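Local coordinates for protein probable arabinosyltransferase C (Mycobacterium tuberculosis, PDB 3PTY) that probably polymerises arabinose into cell-wall arabinan, this extracellular C-terminal part of it being a lectin-like carbohydrate-binding module, at residues A34-L48 with P244-V256. Sequence-based numbering, arbitrary orientation.
Sequences AEDVLVELDPNAGML and PPRIPRVRTLQNV
Val39 lays its CG2 methyl against Leu253, 3.7 Å from Leu253 CA, where strand 37-40 pairs antiparallel with the short edge strand 251-252 of a mixed sheet. Paired backbone bonds join Val39 and Arg251; the one from Val39 N to Arg251 O is nearly straight at 173°. Beta-branched Val39 suits the extended strand: with CG1 anti to the backbone N (chi1 175°), CG2 turns toward the start of helix 253-257, and CB meets Val256 CG2. Thr252 is the N-cap of that helix, its OG1 accepting from Asn255 N.

Farther along, segments 34-48 and 244-256 run together from this sheet toward strand 164-171 of the large antiparallel sheet. Here Glu40 forms a side-on salt bridge with Arg246: Arg246 NE lies 2.8 Å from Glu40 OE2, and Arg246 NH2 2.9 Å from Glu40 OE1, with carboxylate and guanidinium planes 37° apart. Both long side chains are extended and come from opposite directions, which brings their charged ends together. Pro43 CB lies over one guanidinium face, offset toward its rim. Tyr330 OH hydrogen-bonds with Glu40 OE1, while Thr168 and Asn210 bond Arg246 NH1 and NH2. Where the backbones part, a water accepts from Arg249 N and donates to Asp42 O and, at 2.8 Å, to Glu40 OE2.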
# COMPACT_ATOMS: atom_id res chain seq x y z
N ALA A 34 -1.88 -17.39 3.88
CA ALA A 34 -2.85 -17.44 4.98
C ALA A 34 -2.53 -18.55 5.98
O ALA A 34 -2.98 -18.52 7.13
CB ALA A 34 -4.27 -17.62 4.43
N GLU A 35 -1.75 -19.54 5.56
CA GLU A 35 -1.38 -20.63 6.45
C GLU A 35 -0.14 -20.27 7.28
O GLU A 35 0.16 -20.93 8.27
CB GLU A 35 -1.12 -21.91 5.64
CG GLU A 35 -2.33 -22.40 4.86
CD GLU A 35 -2.03 -23.59 3.96
OE1 GLU A 35 -2.89 -23.91 3.10
OE2 GLU A 35 -0.95 -24.20 4.10
N ASP A 36 0.58 -19.24 6.86
CA ASP A 36 1.84 -18.88 7.53
C ASP A 36 1.75 -17.65 8.43
O ASP A 36 2.59 -17.45 9.30
CB ASP A 36 2.96 -18.68 6.50
CG ASP A 36 3.43 -19.99 5.88
OD1 ASP A 36 2.60 -20.92 5.74
OD2 ASP A 36 4.62 -20.11 5.54
N VAL A 37 0.74 -16.81 8.20
CA VAL A 37 0.50 -15.68 9.10
C VAL A 37 -0.26 -16.19 10.32
O VAL A 37 -1.32 -16.81 10.18
CB VAL A 37 -0.29 -14.54 8.41
CG1 VAL A 37 -0.63 -13.42 9.40
CG2 VAL A 37 0.50 -13.97 7.24
N LEU A 38 0.30 -15.97 11.50
CA LEU A 38 -0.33 -16.39 12.75
C LEU A 38 -0.95 -15.17 13.43
O LEU A 38 -0.27 -14.18 13.67
CB LEU A 38 0.70 -17.06 13.67
CG LEU A 38 1.37 -18.31 13.09
CD1 LEU A 38 2.24 -19.00 14.14
CD2 LEU A 38 0.31 -19.26 12.58
N VAL A 39 -2.23 -15.27 13.76
CA VAL A 39 -2.99 -14.10 14.21
C VAL A 39 -3.33 -14.22 15.69
O VAL A 39 -3.79 -15.26 16.14
CB VAL A 39 -4.29 -13.96 13.41
CG1 VAL A 39 -5.14 -12.82 13.95
CG2 VAL A 39 -3.98 -13.76 11.92
N GLU A 40 -3.11 -13.13 16.42
CA GLU A 40 -3.37 -13.09 17.85
C GLU A 40 -4.54 -12.16 18.12
O GLU A 40 -4.36 -10.97 18.36
CB GLU A 40 -2.12 -12.59 18.58
CG GLU A 40 -2.30 -12.42 20.08
CD GLU A 40 -1.10 -11.79 20.76
OE1 GLU A 40 -0.33 -11.05 20.10
OE2 GLU A 40 -0.94 -12.02 21.98
N LEU A 41 -5.76 -12.70 18.06
CA LEU A 41 -6.97 -11.89 18.21
C LEU A 41 -7.17 -11.37 19.63
O LEU A 41 -7.77 -10.32 19.83
CB LEU A 41 -8.21 -12.70 17.82
CG LEU A 41 -8.45 -12.91 16.32
CD1 LEU A 41 -9.76 -13.65 16.12
CD2 LEU A 41 -8.48 -11.57 15.62
N ASP A 42 -6.67 -12.10 20.61
CA ASP A 42 -6.89 -11.73 22.01
C ASP A 42 -5.56 -11.67 22.75
O ASP A 42 -5.18 -12.60 23.44
CB ASP A 42 -7.81 -12.75 22.69
CG ASP A 42 -8.23 -12.31 24.08
OD1 ASP A 42 -7.80 -11.21 24.52
OD2 ASP A 42 -8.98 -13.05 24.74
N PRO A 43 -4.85 -10.55 22.60
CA PRO A 43 -3.55 -10.39 23.26
C PRO A 43 -3.66 -10.50 24.79
O PRO A 43 -2.71 -10.90 25.44
CB PRO A 43 -3.11 -8.98 22.84
CG PRO A 43 -4.40 -8.30 22.43
CD PRO A 43 -5.16 -9.39 21.75
N ASN A 44 -4.82 -10.18 25.35
CA ASN A 44 -4.94 -10.29 26.80
C ASN A 44 -4.94 -11.72 27.33
O ASN A 44 -4.52 -11.96 28.46
CB ASN A 44 -6.14 -9.49 27.30
CG ASN A 44 -5.81 -8.02 27.46
OD1 ASN A 44 -5.04 -7.62 28.36
ND2 ASN A 44 -6.34 -7.22 26.57
N ALA A 45 -5.36 -12.66 26.50
CA ALA A 45 -5.36 -14.07 26.88
C ALA A 45 -3.94 -14.59 27.09
O ALA A 45 -3.75 -15.57 27.81
CB ALA A 45 -6.10 -14.91 25.83
N GLY A 46 -2.95 -13.95 26.48
CA GLY A 46 -1.58 -14.44 26.58
C GLY A 46 -0.73 -13.77 27.65
O GLY A 46 0.41 -14.17 27.90
N MET A 47 -1.28 -12.74 28.29
CA MET A 47 -0.54 -11.98 29.30
C MET A 47 -0.01 -12.90 30.41
O MET A 47 -0.71 -13.78 30.90
CB MET A 47 -1.44 -10.90 29.92
CG MET A 47 -1.78 -9.75 28.99
SD MET A 47 -0.35 -8.69 28.70
CE MET A 47 -0.98 -7.61 27.41
N LEU A 48 1.25 -12.70 30.80
CA LEU A 48 1.81 -13.45 31.91
C LEU A 48 1.19 -12.95 33.21
O LEU A 48 0.95 -11.76 33.36
CB LEU A 48 3.33 -13.27 31.99
CG LEU A 48 4.15 -13.68 30.77
CD1 LEU A 48 5.64 -13.57 31.11
CD2 LEU A 48 3.79 -15.10 30.35
N PRO A 244 2.51 -4.80 29.57
CA PRO A 244 3.12 -6.00 30.17
C PRO A 244 3.44 -7.12 29.19
O PRO A 244 2.89 -7.14 28.08
CB PRO A 244 2.06 -6.47 31.19
CG PRO A 244 1.33 -5.21 31.56
CD PRO A 244 1.23 -4.46 30.22
N PRO A 245 4.31 -8.05 29.60
CA PRO A 245 4.76 -9.13 28.71
C PRO A 245 3.70 -10.21 28.52
O PRO A 245 2.90 -10.49 29.41
CB PRO A 245 5.96 -9.73 29.45
CG PRO A 245 5.71 -9.40 30.91
CD PRO A 245 4.96 -8.09 30.92
N ARG A 246 3.71 -10.82 27.34
CA ARG A 246 2.78 -11.90 27.05
C ARG A 246 3.40 -12.93 26.13
O ARG A 246 4.42 -12.68 25.47
CB ARG A 246 1.50 -11.35 26.42
CG ARG A 246 1.69 -10.79 25.01
CD ARG A 246 0.41 -10.11 24.54
NE ARG A 246 0.37 -9.85 23.10
CZ ARG A 246 0.69 -8.69 22.55
NH1 ARG A 246 1.11 -7.68 23.30
NH2 ARG A 246 0.60 -8.53 21.22
N ILE A 247 2.78 -14.11 26.08
CA ILE A 247 3.12 -15.13 25.09
C ILE A 247 1.88 -15.35 24.24
O ILE A 247 0.89 -15.90 24.72
CB ILE A 247 3.55 -16.45 25.76
CG1 ILE A 247 4.84 -16.23 26.58
CG2 ILE A 247 3.77 -17.54 24.71
CD1 ILE A 247 5.28 -17.47 27.36
N PRO A 248 1.92 -14.91 22.98
CA PRO A 248 0.69 -14.84 22.18
C PRO A 248 0.00 -16.19 21.97
O PRO A 248 0.67 -17.18 21.68
CB PRO A 248 1.17 -14.31 20.83
CG PRO A 248 2.41 -13.51 21.18
CD PRO A 248 3.07 -14.34 22.27
N ARG A 249 -1.32 -16.21 22.12
CA ARG A 249 -2.10 -17.36 21.67
C ARG A 249 -2.56 -17.05 20.25
O ARG A 249 -3.13 -15.99 20.01
CB ARG A 249 -3.27 -17.60 22.62
CG ARG A 249 -2.81 -17.81 24.07
CD ARG A 249 -3.95 -18.14 25.01
NE ARG A 249 -4.56 -19.43 24.71
CZ ARG A 249 -5.60 -19.94 25.35
NH1 ARG A 249 -6.17 -19.25 26.34
NH2 ARG A 249 -6.08 -21.12 25.01
N VAL A 250 -2.31 -17.95 19.32
CA VAL A 250 -2.49 -17.64 17.90
C VAL A 250 -3.25 -18.73 17.15
O VAL A 250 -3.34 -19.87 17.61
CB VAL A 250 -1.13 -17.42 17.17
CG1 VAL A 250 -0.39 -16.22 17.74
CG2 VAL A 250 -0.27 -18.68 17.27
N ARG A 251 -3.81 -18.35 16.00
CA ARG A 251 -4.43 -19.28 15.04
C ARG A 251 -3.98 -18.78 13.67
O ARG A 251 -3.65 -17.61 13.53
CB ARG A 251 -5.95 -19.22 15.13
CG ARG A 251 -6.54 -19.71 16.45
CD ARG A 251 -7.90 -19.04 16.74
NE ARG A 251 -8.91 -19.38 15.73
CZ ARG A 251 -10.03 -18.70 15.53
NH1 ARG A 251 -10.31 -17.63 16.27
NH2 ARG A 251 -10.89 -19.08 14.60
N THR A 252 -3.97 -19.64 12.66
CA THR A 252 -3.57 -19.18 11.34
C THR A 252 -4.57 -18.16 10.82
O THR A 252 -5.75 -18.20 11.17
CB THR A 252 -3.49 -20.32 10.33
OG1 THR A 252 -4.80 -20.85 10.13
CG2 THR A 252 -2.55 -21.43 10.82
N LEU A 253 -4.11 -17.25 9.97
CA LEU A 253 -5.01 -16.28 9.35
C LEU A 253 -6.12 -17.01 8.59
O LEU A 253 -7.27 -16.58 8.59
CB LEU A 253 -4.22 -15.36 8.42
CG LEU A 253 -4.96 -14.20 7.75
CD1 LEU A 253 -3.99 -13.03 7.47
CD2 LEU A 253 -5.64 -14.66 6.47
N GLN A 254 -5.78 -18.14 7.97
CA GLN A 254 -6.79 -18.93 7.25
C GLN A 254 -7.90 -19.37 8.20
O GLN A 254 -9.08 -19.33 7.87
CB GLN A 254 -6.17 -20.14 6.57
CG GLN A 254 -7.16 -20.96 5.75
CD GLN A 254 -7.80 -20.13 4.66
OE1 GLN A 254 -7.16 -19.26 4.08
NE2 GLN A 254 -9.08 -20.38 4.38
N ASN A 255 -7.51 -19.81 9.39
CA ASN A 255 -8.50 -20.26 10.38
C ASN A 255 -9.30 -19.10 10.95
O ASN A 255 -10.48 -19.25 11.26
CB ASN A 255 -7.81 -21.03 11.51
CG ASN A 255 -8.79 -21.50 12.57
OD1 ASN A 255 -9.24 -20.72 13.41
ND2 ASN A 255 -9.12 -22.79 12.54
N VAL A 256 -8.66 -17.94 11.09
CA VAL A 256 -9.32 -16.78 11.67
C VAL A 256 -10.24 -16.08 10.67
O VAL A 256 -11.39 -15.77 10.99
CB VAL A 256 -8.28 -15.76 12.19
CG1 VAL A 256 -8.94 -14.41 12.44
CG2 VAL A 256 -7.63 -16.28 13.46
O HOH W 1 -2.54 -13.83 23.32
O HOH W 2 -5.34 -14.62 20.76
O HOH W 3 1.49 -9.53 31.74